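Local atomic coordinates of transcriptional regulator of the TetR/AcrR family (PDB entry 3DCF), a protein that probably binds DNA at cis-regulatory sites and represses transcription, as a two-subunit, all-helical regulator of the TetR/AcrR family. Residues R107-L111 / M155-Y159; T127-N131 / M144-E148. All coordinates share one frame; numbering follows the deposited sequence.

Contact 1. Residues R107-L111 / M155-Y159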
loop_
_atom_site.group_PDB
_atom_site.type_symbol
_atom_site.label_atom_id
_atom_site.label_comp_id
_atom_site.label_asym_id
_atom_site.label_seq_id
_atom_site.Cartn_x
_atom_site.Cartn_y
_atom_site.Cartn_z
ATOM N N ARG A 107 -23.563 4.204 -4.129
ATOM C CA ARG A 107 -22.567 5.292 -4.131
ATOM C C ARG A 107 -21.172 4.784 -3.722
ATOM O O ARG A 107 -20.186 5.156 -4.358
ATOM C CB ARG A 107 -23.036 6.482 -3.265
ATOM C CG ARG A 107 -24.112 7.349 -3.969
ATOM C CD ARG A 107 -25.248 7.828 -3.049
ATOM N NE ARG A 107 -24.904 8.825 -2.038
ATOM C CZ ARG A 107 -25.612 9.069 -0.919
ATOM N NH1 ARG A 107 -26.708 8.372 -0.586
ATOM N NH2 ARG A 107 -25.204 10.017 -0.078
ATOM N N ILE A 108 -21.103 3.929 -2.691
ATOM C CA ILE A 108 -19.842 3.282 -2.271
ATOM C C ILE A 108 -19.220 2.567 -3.477
ATOM O O ILE A 108 -18.039 2.782 -3.781
ATOM C CB ILE A 108 -20.054 2.279 -1.089
ATOM C CG1 ILE A 108 -20.151 3.019 0.254
ATOM C CG2 ILE A 108 -18.918 1.254 -1.003
ATOM C CD1 ILE A 108 -18.837 3.498 0.814
ATOM N N HIS A 109 -20.025 1.761 -4.175
ATOM C CA HIS A 109 -19.557 1.032 -5.354
ATOM C C HIS A 109 -19.041 1.970 -6.453
ATOM O O HIS A 109 -17.929 1.757 -6.978
ATOM C CB HIS A 109 -20.641 0.101 -5.897
ATOM C CG HIS A 109 -20.267 -0.571 -7.183
ATOM N ND1 HIS A 109 -19.464 -1.692 -7.235
ATOM C CD2 HIS A 109 -20.575 -0.264 -8.469
ATOM C CE1 HIS A 109 -19.295 -2.050 -8.499
ATOM N NE2 HIS A 109 -19.961 -1.202 -9.267
ATOM N N ALA A 110 -19.841 2.987 -6.786
ATOM C CA ALA A 110 -19.467 3.988 -7.805
ATOM C C ALA A 110 -18.162 4.709 -7.445
ATOM O O ALA A 110 -17.346 4.955 -8.326
ATOM C CB ALA A 110 -20.590 5.008 -7.998
ATOM N N LEU A 111 -17.983 5.044 -6.165
ATOM C CA LEU A 111 -16.750 5.700 -5.667
ATOM C C LEU A 111 -15.491 4.833 -5.854
ATOM O O LEU A 111 -14.442 5.362 -6.230
ATOM C CB LEU A 111 -16.882 6.104 -4.180
ATOM C CG LEU A 111 -17.835 7.250 -3.805
ATOM C CD1 LEU A 111 -18.059 7.282 -2.277
ATOM C CD2 LEU A 111 -17.317 8.583 -4.330
HETATM N N MSE A 155 -16.343 8.808 2.505
HETATM C CA MSE A 155 -16.662 7.390 2.514
HETATM C C MSE A 155 -17.031 6.850 3.910
HETATM O O MSE A 155 -17.865 5.946 3.994
HETATM C CB MSE A 155 -15.538 6.585 1.872
HETATM C CG MSE A 155 -15.823 5.103 1.835
HETATM SE SE MSE A 155 -14.924 4.169 0.425
HETATM C CE MSE A 155 -15.795 5.053 -1.118
ATOM N N GLN A 156 -16.412 7.376 4.979
ATOM C CA GLN A 156 -16.731 6.951 6.369
ATOM C C GLN A 156 -18.198 7.166 6.707
ATOM O O GLN A 156 -18.867 6.230 7.170
ATOM C CB GLN A 156 -15.888 7.668 7.437
ATOM C CG GLN A 156 -14.548 7.024 7.720
ATOM C CD GLN A 156 -13.744 7.758 8.796
ATOM O OE1 GLN A 156 -14.203 8.742 9.393
ATOM N NE2 GLN A 156 -12.531 7.276 9.043
ATOM N N ARG A 157 -18.672 8.397 6.484
ATOM C CA ARG A 157 -20.082 8.767 6.738
ATOM C C ARG A 157 -21.052 7.920 5.905
ATOM O O ARG A 157 -22.080 7.463 6.417
ATOM C CB ARG A 157 -20.327 10.257 6.458
ATOM C CG ARG A 157 -19.573 11.202 7.400
ATOM C CD ARG A 157 -19.983 12.675 7.197
ATOM N NE ARG A 157 -19.618 13.209 5.875
ATOM C CZ ARG A 157 -18.466 13.814 5.550
ATOM N NH1 ARG A 157 -17.477 14.001 6.437
ATOM N NH2 ARG A 157 -18.294 14.241 4.295
ATOM N N LEU A 158 -20.665 7.676 4.652
ATOM C CA LEU A 158 -21.454 6.906 3.683
ATOM C C LEU A 158 -21.530 5.402 4.058
ATOM O O LEU A 158 -22.558 4.758 3.805
ATOM C CB LEU A 158 -20.883 7.116 2.258
ATOM C CG LEU A 158 -21.817 7.229 1.073
ATOM C CD1 LEU A 158 -22.733 8.441 1.274
ATOM C CD2 LEU A 158 -20.997 7.392 -0.220
ATOM N N TYR A 159 -20.455 4.847 4.643
ATOM C CA TYR A 159 -20.440 3.436 5.089
ATOM C C TYR A 159 -21.326 3.249 6.350
ATOM O O TYR A 159 -21.984 2.210 6.481
ATOM C CB TYR A 159 -19.009 2.897 5.304
ATOM C CG TYR A 159 -18.954 1.382 5.378
ATOM C CD1 TYR A 159 -19.171 0.701 6.590
ATOM C CD2 TYR A 159 -18.700 0.616 4.240
ATOM C CE1 TYR A 159 -19.138 -0.707 6.661
ATOM C CE2 TYR A 159 -18.662 -0.800 4.301
ATOM C CZ TYR A 159 -18.885 -1.453 5.517
ATOM O OH TYR A 159 -18.853 -2.836 5.594
#
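Apolar helix-to-helix packing joins I108 and L111 to M155 and L158 inside the all-helical C-terminal domain of a TetR-family regulator, where helix 104-121 meets helix 138-164. The short axes come within 10.8 Å of each other and their N-to-C directions differ by 148°, a roughly antiparallel pairing. The packing buries 344 Å² between the segments. I108 supplies its far methyl: CD1 lies 3.6 Å from CG of the selenomethionine M155, the two side chains meeting at about a right angle. M155 has CG anti to its own backbone N (chi1 -179°) and then bends at chi3, which carries its methyl CE to L111 CB and CD1. L158 works with both branches, CD2 standing 3.6 Å from L111 CD1 while CD1 lies over one face of the R107 guanidinium. Replacing L158 by an alanine would probably leave a gap beside L111 CD1 and take the apolar cover from one face of the R107 guanidinium. That group hydrogen-bonds through NH2 to the carbonyl of A98 and through NH1 to that of G102. F94, on helix 75-98, touches both L111 and M155, and Y214 of the second subunit packs on I108. I108 CD1 also comes to the edge of the Y159 ring, 4.5 Å from CD2.

Contact 2. Residues T127-N131 / M144-E148. Unlike the reference sequence in segment 127-131: L128 (reference Val).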
loop_
_atom_site.group_PDB
_atom_site.type_symbol
_atom_site.label_atom_id
_atom_site.label_comp_id
_atom_site.label_asym_id
_atom_site.label_seq_id
_atom_site.Cartn_x
_atom_site.Cartn_y
_atom_site.Cartn_z
ATOM N N THR A 127 2.658 6.804 -6.996
ATOM C CA THR A 127 3.999 6.421 -6.483
ATOM C C THR A 127 4.673 7.653 -5.856
ATOM O O THR A 127 5.312 7.551 -4.802
ATOM C CB THR A 127 4.922 5.852 -7.612
ATOM O OG1 THR A 127 4.273 4.749 -8.261
ATOM C CG2 THR A 127 6.299 5.413 -7.062
ATOM N N LEU A 128 4.502 8.802 -6.524
ATOM C CA LEU A 128 4.995 10.109 -6.067
ATOM C C LEU A 128 4.249 10.583 -4.794
ATOM O O LEU A 128 4.861 11.198 -3.918
ATOM C CB LEU A 128 4.867 11.150 -7.202
ATOM C CG LEU A 128 5.515 12.523 -7.117
ATOM C CD1 LEU A 128 7.034 12.400 -7.111
ATOM C CD2 LEU A 128 5.062 13.352 -8.310
ATOM N N PHE A 129 2.947 10.286 -4.692
ATOM C CA PHE A 129 2.123 10.682 -3.534
ATOM C C PHE A 129 2.511 9.966 -2.219
ATOM O O PHE A 129 2.566 10.619 -1.165
ATOM C CB PHE A 129 0.622 10.450 -3.828
ATOM C CG PHE A 129 -0.321 11.221 -2.930
ATOM C CD1 PHE A 129 -0.690 10.729 -1.669
ATOM C CD2 PHE A 129 -0.881 12.435 -3.363
ATOM C CE1 PHE A 129 -1.588 11.455 -0.830
ATOM C CE2 PHE A 129 -1.783 13.167 -2.534
ATOM C CZ PHE A 129 -2.132 12.676 -1.270
ATOM N N TYR A 130 2.796 8.657 -2.289
ATOM C CA TYR A 130 3.065 7.808 -1.087
ATOM C C TYR A 130 4.523 7.446 -0.714
ATOM O O TYR A 130 4.743 6.958 0.399
ATOM C CB TYR A 130 2.227 6.516 -1.182
ATOM C CG TYR A 130 0.729 6.767 -1.213
ATOM C CD1 TYR A 130 0.057 7.220 -0.065
ATOM C CD2 TYR A 130 -0.026 6.544 -2.373
ATOM C CE1 TYR A 130 -1.333 7.455 -0.068
ATOM C CE2 TYR A 130 -1.418 6.775 -2.390
ATOM C CZ TYR A 130 -2.064 7.228 -1.229
ATOM O OH TYR A 130 -3.421 7.458 -1.217
ATOM N N ASN A 131 5.494 7.665 -1.609
ATOM C CA ASN A 131 6.929 7.375 -1.338
ATOM C C ASN A 131 7.705 8.613 -0.905
ATOM O O ASN A 131 7.134 9.562 -0.360
ATOM C CB ASN A 131 7.605 6.762 -2.563
ATOM C CG ASN A 131 6.980 5.438 -2.981
ATOM O OD1 ASN A 131 5.806 5.170 -2.704
ATOM N ND2 ASN A 131 7.761 4.609 -3.664
HETATM N N MSE A 144 -1.472 17.789 1.487
HETATM C CA MSE A 144 -1.711 16.404 1.039
HETATM C C MSE A 144 -2.453 15.589 2.097
HETATM O O MSE A 144 -3.375 14.843 1.748
HETATM C CB MSE A 144 -0.417 15.673 0.652
HETATM C CG MSE A 144 0.376 16.263 -0.503
HETATM SE SE MSE A 144 -0.607 16.513 -2.173
HETATM C CE MSE A 144 -1.617 18.231 -1.783
ATOM N N ARG A 145 -2.065 15.738 3.370
ATOM C CA ARG A 145 -2.764 15.057 4.485
ATOM C C ARG A 145 -4.233 15.487 4.584
ATOM O O ARG A 145 -5.098 14.640 4.820
ATOM C CB ARG A 145 -2.047 15.254 5.836
ATOM C CG ARG A 145 -0.592 14.725 5.934
ATOM C CD ARG A 145 -0.400 13.212 5.632
ATOM N NE ARG A 145 -0.549 12.887 4.209
ATOM C CZ ARG A 145 0.400 12.962 3.266
ATOM N NH1 ARG A 145 1.651 13.342 3.545
ATOM N NH2 ARG A 145 0.091 12.644 2.002
ATOM N N LYS A 146 -4.507 16.780 4.373
ATOM C CA LYS A 146 -5.872 17.310 4.390
ATOM C C LYS A 146 -6.742 16.706 3.279
ATOM O O LYS A 146 -7.904 16.397 3.534
ATOM C CB LYS A 146 -5.860 18.844 4.304
ATOM C CG LYS A 146 -7.242 19.559 4.257
ATOM C CD LYS A 146 -7.123 21.084 4.519
ATOM C CE LYS A 146 -6.207 21.817 3.495
ATOM N NZ LYS A 146 -5.957 23.267 3.793
ATOM N N ARG A 147 -6.184 16.520 2.075
ATOM C CA ARG A 147 -6.947 15.935 0.946
ATOM C C ARG A 147 -7.221 14.441 1.178
ATOM O O ARG A 147 -8.316 13.984 0.860
ATOM C CB ARG A 147 -6.305 16.163 -0.437
ATOM C CG ARG A 147 -5.807 17.598 -0.759
ATOM C CD ARG A 147 -6.665 18.774 -0.212
ATOM N NE ARG A 147 -7.979 18.854 -0.838
ATOM C CZ ARG A 147 -8.247 19.420 -2.022
ATOM N NH1 ARG A 147 -7.292 19.979 -2.778
ATOM N NH2 ARG A 147 -9.501 19.420 -2.470
ATOM N N GLU A 148 -6.239 13.699 1.716
ATOM C CA GLU A 148 -6.430 12.283 2.113
ATOM C C GLU A 148 -7.585 12.160 3.127
ATOM O O GLU A 148 -8.410 11.250 3.007
ATOM C CB GLU A 148 -5.176 11.655 2.762
ATOM C CG GLU A 148 -4.008 11.250 1.852
ATOM C CD GLU A 148 -3.060 10.191 2.516
ATOM O OE1 GLU A 148 -3.541 9.146 3.017
ATOM O OE2 GLU A 148 -1.826 10.369 2.506
HETATM O O HOH W 1 2.545 13.131 -0.101
HETATM O O HOH W 2 -4.536 7.218 1.290
#
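F129 and E148 carry this contact, with M144 as third partner, between helix 123-130 and helix 138-164. The area buried between the segments is 206 Å², and 92 Å² of it belongs to F129. Its CG is anti to the backbone N (chi1 -161°), which sends the ring across to the other helix, where it meets three different groups. On one side CE2 lies 3.6 Å from SE of the selenomethionine M144. This is a Met-aromatic contact of oblique geometry, SE being 54° off the ring normal and 4.6 Å from the centroid. On the other side CE1 meets E148 OE2 at 3.5 Å, near the ring plane, so that the carboxylate oxygen faces the aromatic edge. R145 NH2 is also near CE1 but oblique to the F129 ring, and F129 CE1 in turn lies at the edge of the guanidinium, the two planes being 78° apart.

E148 OE2 pairs with R145 NH2 at 3.0 Å in a salt bridge within helix 138-164, although its hydrogen-bond geometry is weak. This charge pairing probably steadies the carboxylate beside the ring. Two waters bridge the helices: one donates to F129 O and accepts from R145 NH2, and the other donates to E148 OE1 and bonds Y130 OH at 2.8 Å. Y130 CE1 also approaches OE2, while its ring has F129 CD1 3.7 Å above its plane. W186 of the second subunit packs edge-to-face with Y130, and R189 of that subunit packs on it too. A Met-aromatic contact beside a water-bridged, charged margin thus joins two helices of the TetR-type C-terminal domain close to its dimer partner.

Helix 138-164 serves both contacts, receiving helix 104-121 in contact 1 and the next helix, 123-130, in contact 2, which is nested inside the chain loop that contact 1 closes. The centres are 20 Å apart and the nearest atoms about 8 Å, so the two do not touch. Five of the six touching residues in contact 1 are buried, and its cross-helix chemistry is mainly aliphatic. Contact 2 lies at the surface, buries less area, and relies on an aromatic ring, a selenium, a carboxylate, a guanidinium and bridging waters. Each also meets the second subunit, by packing in contact 1 and with an edge-to-face ring pair in contact 2.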